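Local atomic coordinates of short chain dehydrogenase/reductase (Acinetobacter baumannii, PDB entry 4IUY), a protein that probably catalyses NAD(P)(H)-dependent oxidation or reduction, as a Rossmann-fold member of the short-chain dehydrogenase/reductase family. Residues D[156-167]-D[199-210]; D[228-238]-D[265-273]. All coordinates share one frame; numbering follows the deposited sequence.

Interaction 1: D[156-167]-D[199-210]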
loop_
_atom_site.group_PDB
_atom_site.type_symbol
_atom_site.label_atom_id
_atom_site.label_comp_id
_atom_site.label_asym_id
_atom_site.label_seq_id
_atom_site.Cartn_x
_atom_site.Cartn_y
_atom_site.Cartn_z
ATOM N N ARG D 156 13.791 -23.562 -19.138
ATOM C CA ARG D 156 13.981 -22.190 -19.556
ATOM C C ARG D 156 13.601 -21.225 -18.438
ATOM O O ARG D 156 12.533 -21.348 -17.846
ATOM C CB ARG D 156 13.127 -21.926 -20.812
ATOM C CG ARG D 156 13.180 -20.489 -21.385
ATOM C CD ARG D 156 14.567 -20.124 -21.942
ATOM N NE ARG D 156 15.077 -21.066 -22.932
ATOM C CZ ARG D 156 14.860 -20.972 -24.239
ATOM N NH1 ARG D 156 14.149 -19.958 -24.721
ATOM N NH2 ARG D 156 15.368 -21.884 -25.061
ATOM N N LYS D 157 14.468 -20.248 -18.174
ATOM C CA LYS D 157 14.261 -19.279 -17.093
ATOM C C LYS D 157 13.620 -17.999 -17.629
ATOM O O LYS D 157 14.279 -16.966 -17.752
ATOM C CB LYS D 157 15.598 -18.953 -16.430
ATOM C CG LYS D 157 16.258 -20.157 -15.806
ATOM C CD LYS D 157 17.633 -19.835 -15.243
ATOM C CE LYS D 157 18.303 -21.101 -14.707
ATOM N NZ LYS D 157 19.698 -20.846 -14.255
ATOM N N GLY D 158 12.322 -18.052 -17.910
ATOM C CA GLY D 158 11.667 -16.941 -18.573
ATOM C C GLY D 158 11.048 -15.860 -17.704
ATOM O O GLY D 158 11.383 -15.709 -16.524
ATOM N N SER D 159 10.163 -15.078 -18.320
ATOM C CA SER D 159 9.537 -13.938 -17.669
ATOM C C SER D 159 8.066 -13.846 -17.999
ATOM O O SER D 159 7.620 -14.188 -19.099
ATOM C CB SER D 159 10.229 -12.639 -18.082
ATOM O OG SER D 159 11.573 -12.620 -17.640
ATOM N N ILE D 160 7.325 -13.351 -17.029
ATOM C CA ILE D 160 5.911 -13.086 -17.164
ATOM C C ILE D 160 5.628 -11.620 -16.821
ATOM O O ILE D 160 6.142 -11.102 -15.829
ATOM C CB ILE D 160 5.100 -13.986 -16.247
ATOM C CG1 ILE D 160 5.337 -15.453 -16.616
ATOM C CG2 ILE D 160 3.609 -13.592 -16.313
ATOM C CD1 ILE D 160 4.654 -16.438 -15.684
ATOM N N ILE D 161 4.851 -10.961 -17.669
ATOM C CA ILE D 161 4.438 -9.591 -17.457
ATOM C C ILE D 161 2.901 -9.531 -17.498
ATOM O O ILE D 161 2.286 -9.907 -18.512
ATOM C CB ILE D 161 5.008 -8.654 -18.541
ATOM C CG1 ILE D 161 6.528 -8.781 -18.651
ATOM C CG2 ILE D 161 4.587 -7.212 -18.311
ATOM C CD1 ILE D 161 7.082 -8.001 -19.863
ATOM N N ASN D 162 2.287 -9.102 -16.393
ATOM C CA ASN D 162 0.840 -8.909 -16.328
ATOM C C ASN D 162 0.476 -7.469 -16.565
ATOM O O ASN D 162 0.946 -6.571 -15.873
ATOM C CB ASN D 162 0.279 -9.362 -14.960
ATOM C CG ASN D 162 0.382 -10.884 -14.755
ATOM O OD1 ASN D 162 0.174 -11.651 -15.697
ATOM N ND2 ASN D 162 0.704 -11.320 -13.532
ATOM N N ILE D 163 -0.357 -7.218 -17.557
ATOM C CA ILE D 163 -0.837 -5.866 -17.689
ATOM C C ILE D 163 -2.022 -5.694 -16.757
ATOM O O ILE D 163 -3.088 -6.296 -16.952
ATOM C CB ILE D 163 -1.229 -5.504 -19.114
ATOM C CG1 ILE D 163 -0.115 -5.883 -20.083
ATOM C CG2 ILE D 163 -1.539 -4.017 -19.178
ATOM C CD1 ILE D 163 1.212 -5.296 -19.729
ATOM N N THR D 164 -1.826 -4.904 -15.707
ATOM C CA THR D 164 -2.945 -4.621 -14.821
ATOM C C THR D 164 -3.591 -3.289 -15.219
ATOM O O THR D 164 -4.155 -3.182 -16.297
ATOM C CB THR D 164 -2.525 -4.693 -13.321
ATOM O OG1 THR D 164 -1.521 -3.714 -13.003
ATOM C CG2 THR D 164 -2.005 -6.105 -13.018
ATOM N N SER D 165 -3.477 -2.291 -14.350
ATOM C CA SER D 165 -4.162 -1.006 -14.468
ATOM C C SER D 165 -3.923 -0.268 -13.157
ATOM O O SER D 165 -3.778 -0.894 -12.100
ATOM C CB SER D 165 -5.671 -1.220 -14.620
ATOM O OG SER D 165 -6.391 0.003 -14.514
ATOM N N ILE D 166 -3.908 1.053 -13.195
ATOM C CA ILE D 166 -3.824 1.802 -11.945
ATOM C C ILE D 166 -5.076 1.572 -11.120
ATOM O O ILE D 166 -5.101 1.828 -9.927
ATOM C CB ILE D 166 -3.571 3.296 -12.152
ATOM C CG1 ILE D 166 -4.669 3.934 -12.992
ATOM C CG2 ILE D 166 -2.203 3.530 -12.775
ATOM C CD1 ILE D 166 -4.537 5.494 -13.046
ATOM N N LEU D 167 -6.113 1.062 -11.770
ATOM C CA LEU D 167 -7.341 0.684 -11.079
ATOM C C LEU D 167 -7.186 -0.554 -10.203
ATOM O O LEU D 167 -8.118 -0.976 -9.542
ATOM C CB LEU D 167 -8.477 0.489 -12.075
ATOM C CG LEU D 167 -8.904 1.832 -12.685
ATOM C CD1 LEU D 167 -10.051 1.634 -13.621
ATOM C CD2 LEU D 167 -9.266 2.871 -11.588
ATOM N N PHE D 199 11.892 -21.693 -10.252
ATOM C CA PHE D 199 12.055 -22.103 -11.644
ATOM C C PHE D 199 12.794 -21.049 -12.474
ATOM O O PHE D 199 12.835 -21.146 -13.709
ATOM C CB PHE D 199 10.690 -22.378 -12.288
ATOM C CG PHE D 199 9.837 -23.354 -11.518
ATOM C CD1 PHE D 199 10.235 -24.669 -11.350
ATOM C CD2 PHE D 199 8.619 -22.961 -10.995
ATOM C CE1 PHE D 199 9.449 -25.570 -10.645
ATOM C CE2 PHE D 199 7.817 -23.860 -10.292
ATOM C CZ PHE D 199 8.233 -25.165 -10.116
ATOM N N GLY D 200 13.330 -20.022 -11.810
ATOM C CA GLY D 200 14.067 -18.978 -12.496
ATOM C C GLY D 200 13.162 -18.061 -13.301
ATOM O O GLY D 200 13.612 -17.321 -14.182
ATOM N N ILE D 201 11.881 -18.076 -12.967
ATOM C CA ILE D 201 10.912 -17.276 -13.680
ATOM C C ILE D 201 10.502 -16.081 -12.840
ATOM O O ILE D 201 9.931 -16.262 -11.768
ATOM C CB ILE D 201 9.685 -18.103 -14.019
ATOM C CG1 ILE D 201 10.073 -19.200 -15.017
ATOM C CG2 ILE D 201 8.576 -17.232 -14.604
ATOM C CD1 ILE D 201 9.014 -20.256 -15.207
ATOM N N ASN D 202 10.779 -14.867 -13.319
ATOM C CA ASN D 202 10.316 -13.692 -12.590
ATOM C C ASN D 202 8.939 -13.203 -13.121
ATOM O O ASN D 202 8.622 -13.345 -14.313
ATOM C CB ASN D 202 11.373 -12.563 -12.559
ATOM C CG ASN D 202 11.721 -12.033 -13.943
ATOM O OD1 ASN D 202 11.518 -12.713 -14.955
ATOM N ND2 ASN D 202 12.265 -10.811 -13.992
ATOM N N VAL D 203 8.134 -12.638 -12.226
ATOM C CA VAL D 203 6.763 -12.283 -12.544
ATOM C C VAL D 203 6.494 -10.851 -12.080
ATOM O O VAL D 203 6.593 -10.537 -10.889
ATOM C CB VAL D 203 5.760 -13.244 -11.869
ATOM C CG1 VAL D 203 4.336 -12.927 -12.318
ATOM C CG2 VAL D 203 6.114 -14.736 -12.182
ATOM N N ASN D 204 6.156 -9.987 -13.034
ATOM C CA ASN D 204 5.939 -8.572 -12.752
ATOM C C ASN D 204 4.724 -8.007 -13.471
ATOM O O ASN D 204 4.166 -8.628 -14.383
ATOM C CB ASN D 204 7.181 -7.766 -13.112
ATOM C CG ASN D 204 8.350 -8.116 -12.248
ATOM O OD1 ASN D 204 8.413 -7.733 -11.070
ATOM N ND2 ASN D 204 9.259 -8.911 -12.794
ATOM N N ALA D 205 4.310 -6.820 -13.050
ATOM C CA ALA D 205 3.128 -6.192 -13.610
ATOM C C ALA D 205 3.410 -4.789 -14.109
ATOM O O ALA D 205 4.264 -4.093 -13.586
ATOM C CB ALA D 205 1.981 -6.167 -12.547
ATOM N N ILE D 206 2.661 -4.378 -15.118
ATOM C CA ILE D 206 2.637 -3.001 -15.547
ATOM C C ILE D 206 1.214 -2.479 -15.431
ATOM O O ILE D 206 0.265 -3.130 -15.896
ATOM C CB ILE D 206 3.109 -2.868 -16.995
ATOM C CG1 ILE D 206 4.586 -3.277 -17.064
ATOM C CG2 ILE D 206 2.889 -1.420 -17.475
ATOM C CD1 ILE D 206 5.134 -3.457 -18.469
ATOM N N ALA D 207 1.073 -1.314 -14.801
ATOM C CA ALA D 207 -0.224 -0.703 -14.548
ATOM C C ALA D 207 -0.351 0.612 -15.316
ATOM O O ALA D 207 0.083 1.655 -14.850
ATOM C CB ALA D 207 -0.406 -0.454 -13.034
ATOM N N PRO D 208 -0.946 0.564 -16.508
ATOM C CA PRO D 208 -1.120 1.794 -17.279
ATOM C C PRO D 208 -2.201 2.668 -16.658
ATOM O O PRO D 208 -3.129 2.116 -16.061
ATOM C CB PRO D 208 -1.619 1.284 -18.644
ATOM C CG PRO D 208 -1.412 -0.193 -18.617
ATOM C CD PRO D 208 -1.500 -0.608 -17.207
ATOM N N GLY D 209 -2.094 3.989 -16.818
ATOM C CA GLY D 209 -3.214 4.884 -16.545
ATOM C C GLY D 209 -4.197 4.867 -17.705
ATOM O O GLY D 209 -4.234 3.907 -18.452
ATOM N N TYR D 210 -4.980 5.926 -17.878
ATOM C CA TYR D 210 -5.920 5.990 -18.982
ATOM C C TYR D 210 -5.222 6.255 -20.299
ATOM O O TYR D 210 -4.555 7.272 -20.483
ATOM C CB TYR D 210 -6.998 7.041 -18.738
ATOM C CG TYR D 210 -7.967 6.665 -17.645
ATOM C CD1 TYR D 210 -9.113 5.925 -17.927
ATOM C CD2 TYR D 210 -7.738 7.035 -16.329
ATOM C CE1 TYR D 210 -10.011 5.580 -16.912
ATOM C CE2 TYR D 210 -8.623 6.686 -15.315
ATOM C CZ TYR D 210 -9.749 5.976 -15.606
ATOM O OH TYR D 210 -10.600 5.649 -14.578
HETATM O O HOH W 1 12.083 -23.186 -15.715
HETATM O O HOH W 2 13.676 -14.704 -15.335
HETATM O O HOH W 3 13.358 -9.959 -16.814
HETATM O O HOH W 4 8.691 -9.801 -15.471
#
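Ile160 and Asn204 meet at the middle of two parallel neighbouring strands, 159-163 and 202-208, whose axes approach to 4.5 Å at an angle of 26°. Helix 176-196 links them in a beta-alpha-beta unit of the Rossmann-type sheet. Ile160 and Asn162 of the first strand each give an N-H to one residue of the second and a carbonyl to the residue two further on; Asn162 N to Asn204 O is 2.8 Å. Beyond the strand, Thr164 N bonds Ile206 O, and Ile166 N reaches Pro208 O at 3.2 Å from well above the carbonyl plane. Near the start of the strands, Ser159 OG donates to Asn202 OD1 at 2.7 Å, in the carbonyl plane and on a lone pair; a chi1 of 62° sets the amide of Asn202 over its own backbone and brings OD1 to the serine. On the same face, Ile161 CG2 touches Ile206 CD1 at 3.8 Å, and Leu250 of helix 244-251 packs on both. On the other face Ile160 and Val203 lie side by side, CG2 to CG1 4.1 Å; Asn162 OD1 accepts from Asn111 ND2, and its ND2 bonds Thr189 OG1. A water donates to Ile160 O and accepts from Asn204 ND2, which also bonds Ile258 O, as does Asn202 ND2; Asn204 OD1 accepts from Ile261 N. Buried asparagines, bonded at both amide ends among aliphatic side chains on both faces, should thus be fixed in rotation.

Interaction 2: D[228-238]-D[265-273]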
loop_
_atom_site.group_PDB
_atom_site.type_symbol
_atom_site.label_atom_id
_atom_site.label_comp_id
_atom_site.label_asym_id
_atom_site.label_seq_id
_atom_site.Cartn_x
_atom_site.Cartn_y
_atom_site.Cartn_z
ATOM N N LEU D 228 -10.823 15.408 -16.091
ATOM C CA LEU D 228 -9.873 14.380 -15.689
ATOM C C LEU D 228 -8.452 14.772 -16.121
ATOM O O LEU D 228 -7.510 14.630 -15.332
ATOM C CB LEU D 228 -10.264 13.018 -16.285
ATOM C CG LEU D 228 -9.591 11.761 -15.710
ATOM C CD1 LEU D 228 -10.177 11.449 -14.354
ATOM C CD2 LEU D 228 -9.752 10.557 -16.628
ATOM N N LEU D 229 -8.294 15.253 -17.360
ATOM C CA LEU D 229 -6.973 15.697 -17.811
ATOM C C LEU D 229 -6.331 16.704 -16.875
ATOM O O LEU D 229 -5.159 16.573 -16.560
ATOM C CB LEU D 229 -7.016 16.319 -19.202
ATOM C CG LEU D 229 -6.459 15.536 -20.386
ATOM C CD1 LEU D 229 -6.275 16.463 -21.609
ATOM C CD2 LEU D 229 -5.162 14.793 -20.025
ATOM N N LYS D 230 -7.080 17.693 -16.392
ATOM C CA LYS D 230 -6.440 18.674 -15.511
ATOM C C LYS D 230 -6.079 18.120 -14.141
ATOM O O LYS D 230 -5.247 18.696 -13.447
ATOM C CB LYS D 230 -7.270 19.956 -15.345
ATOM C CG LYS D 230 -7.125 20.975 -16.451
ATOM C CD LYS D 230 -7.555 22.353 -15.940
ATOM C CE LYS D 230 -7.262 23.469 -16.943
ATOM N NZ LYS D 230 -7.683 24.824 -16.445
ATOM N N LYS D 231 -6.635 16.968 -13.782
ATOM C CA LYS D 231 -6.319 16.359 -12.484
ATOM C C LYS D 231 -4.997 15.620 -12.606
ATOM O O LYS D 231 -4.230 15.550 -11.647
ATOM C CB LYS D 231 -7.407 15.371 -12.031
ATOM C CG LYS D 231 -8.860 15.889 -11.963
ATOM C CD LYS D 231 -9.178 16.849 -10.819
ATOM C CE LYS D 231 -10.706 17.092 -10.764
ATOM N NZ LYS D 231 -11.161 18.165 -9.822
ATOM N N ILE D 232 -4.723 15.074 -13.793
ATOM C CA ILE D 232 -3.484 14.323 -14.020
ATOM C C ILE D 232 -2.269 15.265 -14.018
ATOM O O ILE D 232 -2.239 16.228 -14.780
ATOM C CB ILE D 232 -3.531 13.558 -15.366
ATOM C CG1 ILE D 232 -4.707 12.573 -15.392
ATOM C CG2 ILE D 232 -2.231 12.797 -15.605
ATOM C CD1 ILE D 232 -4.924 11.912 -16.742
ATOM N N PRO D 233 -1.255 14.970 -13.182
ATOM C CA PRO D 233 -0.119 15.889 -13.006
ATOM C C PRO D 233 0.551 16.309 -14.305
ATOM O O PRO D 233 0.782 17.497 -14.489
ATOM C CB PRO D 233 0.859 15.079 -12.136
ATOM C CG PRO D 233 -0.013 14.181 -11.341
ATOM C CD PRO D 233 -1.128 13.782 -12.316
ATOM N N THR D 234 0.829 15.380 -15.209
ATOM C CA THR D 234 1.396 15.775 -16.497
ATOM C C THR D 234 0.363 16.336 -17.459
ATOM O O THR D 234 0.713 16.789 -18.546
ATOM C CB THR D 234 2.023 14.609 -17.230
ATOM O OG1 THR D 234 0.998 13.660 -17.503
ATOM C CG2 THR D 234 3.127 13.977 -16.421
ATOM N N ARG D 235 -0.911 16.234 -17.093
ATOM C CA ARG D 235 -1.989 16.684 -17.970
ATOM C C ARG D 235 -1.978 16.059 -19.373
ATOM O O ARG D 235 -2.297 16.700 -20.375
ATOM C CB ARG D 235 -2.022 18.198 -18.025
ATOM C CG ARG D 235 -2.428 18.757 -16.688
ATOM C CD ARG D 235 -2.485 20.221 -16.700
ATOM N NE ARG D 235 -2.857 20.758 -15.398
ATOM C CZ ARG D 235 -3.101 22.052 -15.189
ATOM N NH1 ARG D 235 -3.014 22.921 -16.194
ATOM N NH2 ARG D 235 -3.441 22.471 -13.984
ATOM N N LYS D 236 -1.556 14.808 -19.421
ATOM C CA LYS D 236 -1.550 14.014 -20.628
ATOM C C LYS D 236 -2.035 12.628 -20.278
ATOM O O LYS D 236 -1.575 12.020 -19.312
ATOM C CB LYS D 236 -0.145 13.878 -21.226
ATOM C CG LYS D 236 0.423 15.098 -21.909
ATOM C CD LYS D 236 1.825 14.756 -22.366
ATOM C CE LYS D 236 2.494 15.869 -23.137
ATOM N NZ LYS D 236 3.889 15.440 -23.463
ATOM N N PHE D 237 -2.902 12.093 -21.118
ATOM C CA PHE D 237 -3.268 10.698 -21.002
ATOM C C PHE D 237 -2.041 9.890 -21.407
ATOM O O PHE D 237 -1.085 10.423 -21.960
ATOM C CB PHE D 237 -4.495 10.361 -21.870
ATOM C CG PHE D 237 -5.771 10.983 -21.373
ATOM C CD1 PHE D 237 -6.267 10.662 -20.115
ATOM C CD2 PHE D 237 -6.474 11.882 -22.153
ATOM C CE1 PHE D 237 -7.441 11.234 -19.644
ATOM C CE2 PHE D 237 -7.648 12.457 -21.689
ATOM C CZ PHE D 237 -8.132 12.134 -20.433
ATOM N N VAL D 238 -2.079 8.608 -21.103
ATOM C CA VAL D 238 -0.968 7.700 -21.360
ATOM C C VAL D 238 -0.850 7.374 -22.833
ATOM O O VAL D 238 -1.850 7.118 -23.488
ATOM C CB VAL D 238 -1.170 6.422 -20.551
ATOM C CG1 VAL D 238 -0.055 5.418 -20.818
ATOM C CG2 VAL D 238 -1.326 6.793 -19.034
ATOM N N VAL D 265 2.393 3.338 -14.869
ATOM C CA VAL D 265 2.760 4.258 -15.942
ATOM C C VAL D 265 1.533 5.125 -16.173
ATOM O O VAL D 265 0.582 4.732 -16.878
ATOM C CB VAL D 265 3.188 3.474 -17.235
ATOM C CG1 VAL D 265 3.630 4.401 -18.307
ATOM C CG2 VAL D 265 4.323 2.466 -16.928
ATOM N N ASP D 266 1.528 6.300 -15.552
ATOM C CA ASP D 266 0.303 7.076 -15.491
ATOM C C ASP D 266 0.521 8.596 -15.405
ATOM O O ASP D 266 -0.432 9.333 -15.159
ATOM C CB ASP D 266 -0.558 6.590 -14.303
ATOM C CG ASP D 266 0.062 6.921 -12.926
ATOM O OD1 ASP D 266 1.246 7.346 -12.850
ATOM O OD2 ASP D 266 -0.644 6.748 -11.905
ATOM N N GLY D 267 1.756 9.072 -15.599
ATOM C CA GLY D 267 2.018 10.508 -15.502
ATOM C C GLY D 267 1.591 11.096 -14.155
ATOM O O GLY D 267 1.254 12.282 -14.057
ATOM N N GLY D 268 1.616 10.257 -13.114
ATOM C CA GLY D 268 1.327 10.682 -11.760
ATOM C C GLY D 268 -0.137 10.665 -11.375
ATOM O O GLY D 268 -0.486 11.078 -10.260
ATOM N N HIS D 269 -0.982 10.136 -12.265
ATOM C CA HIS D 269 -2.424 10.124 -12.040
ATOM C C HIS D 269 -2.823 9.537 -10.658
ATOM O O HIS D 269 -3.627 10.132 -9.917
ATOM C CB HIS D 269 -3.134 9.356 -13.155
ATOM C CG HIS D 269 -4.603 9.626 -13.220
ATOM N ND1 HIS D 269 -5.434 9.023 -14.139
ATOM C CD2 HIS D 269 -5.385 10.469 -12.503
ATOM C CE1 HIS D 269 -6.671 9.450 -13.956
ATOM N NE2 HIS D 269 -6.665 10.339 -12.981
ATOM N N SER D 270 -2.246 8.393 -10.309
ATOM C CA SER D 270 -2.603 7.717 -9.066
ATOM C C SER D 270 -2.100 8.457 -7.808
ATOM O O SER D 270 -2.533 8.164 -6.702
ATOM C CB SER D 270 -2.054 6.290 -9.064
ATOM O OG SER D 270 -0.641 6.349 -9.116
ATOM N N ALA D 271 -1.174 9.398 -7.999
ATOM C CA ALA D 271 -0.621 10.208 -6.921
ATOM C C ALA D 271 -1.324 11.547 -6.831
ATOM O O ALA D 271 -1.036 12.331 -5.948
ATOM C CB ALA D 271 0.850 10.426 -7.115
ATOM N N ALA D 272 -2.225 11.811 -7.768
ATOM C CA ALA D 272 -2.842 13.125 -7.883
ATOM C C ALA D 272 -3.590 13.503 -6.609
ATOM O O ALA D 272 -4.056 12.622 -5.881
ATOM C CB ALA D 272 -3.759 13.169 -9.090
ATOM N N PRO D 273 -3.644 14.813 -6.309
ATOM C CA PRO D 273 -4.274 15.346 -5.103
ATOM C C PRO D 273 -5.708 14.890 -4.933
ATOM O O PRO D 273 -6.553 14.985 -5.837
ATOM C CB PRO D 273 -4.241 16.852 -5.333
ATOM C CG PRO D 273 -3.061 17.059 -6.164
ATOM C CD PRO D 273 -2.987 15.878 -7.082
HETATM O O HOH W 5 -1.996 9.784 -17.643
#
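Leu228, near the end of helix 223-231, puts CD1 at the edge of the His269 ring, close to its plane. This begins the packing of the helix end and its following type I turn, Ile232 to Arg235, against a type I' turn, Asp266 to His269, that follows the last strand of the Rossmann-type sheet. Lys231 adds its carbonyl oxygen, 3.5 Å from Ala272 CB. Ile232 then lies over a face of the imidazole: CG1 sits 3.6 Å from the centroid of the His269 ring and 9° off the normal, a CH-pi contact. With chi1 at -59°, its CG2 branch is left to face the carbonyls of Asp266 and Gly267. Pro233 lays its ring on the two glycines, CG 3.3 Å from Gly268 O, and also packs on Ala197 of a neighbouring subunit. Thr234 N makes a weak hydrogen bond to Gly267 O, at 3.3 Å. Further on, a water donates to both Lys236 O and Asp266 O, and Val238 CG2 comes against Val265 O. The type I' turn is held from within by Asp266: OD1 takes Gly268 N in an Asx turn, while OD2 receives Ser270 N at 2.8 Å and, on its syn lone pair, Ser270 OG.

How the interactions relate
Interaction 1 lies in the buried core of the sheet, its centre about 7 Å from that of the chain, whereas interaction 2 is partly buried, centred about 21 Å out, where other subunits join in. The two are successive along the chain. Strand 262-265 joins them by probable hydrogen bonds from Gly209 N to Val265 O and from Val265 N to Ala207 O, and beyond it Tyr210 CD2 packs on His269 CE1 at 3.5 Å. Regular backbone bonding and aliphatic side chains dominate 156-167 with 199-210. Between 228-238 and 265-273 a single weak direct hydrogen bond remains, and imidazole, proline and glycine surfaces carry the contact.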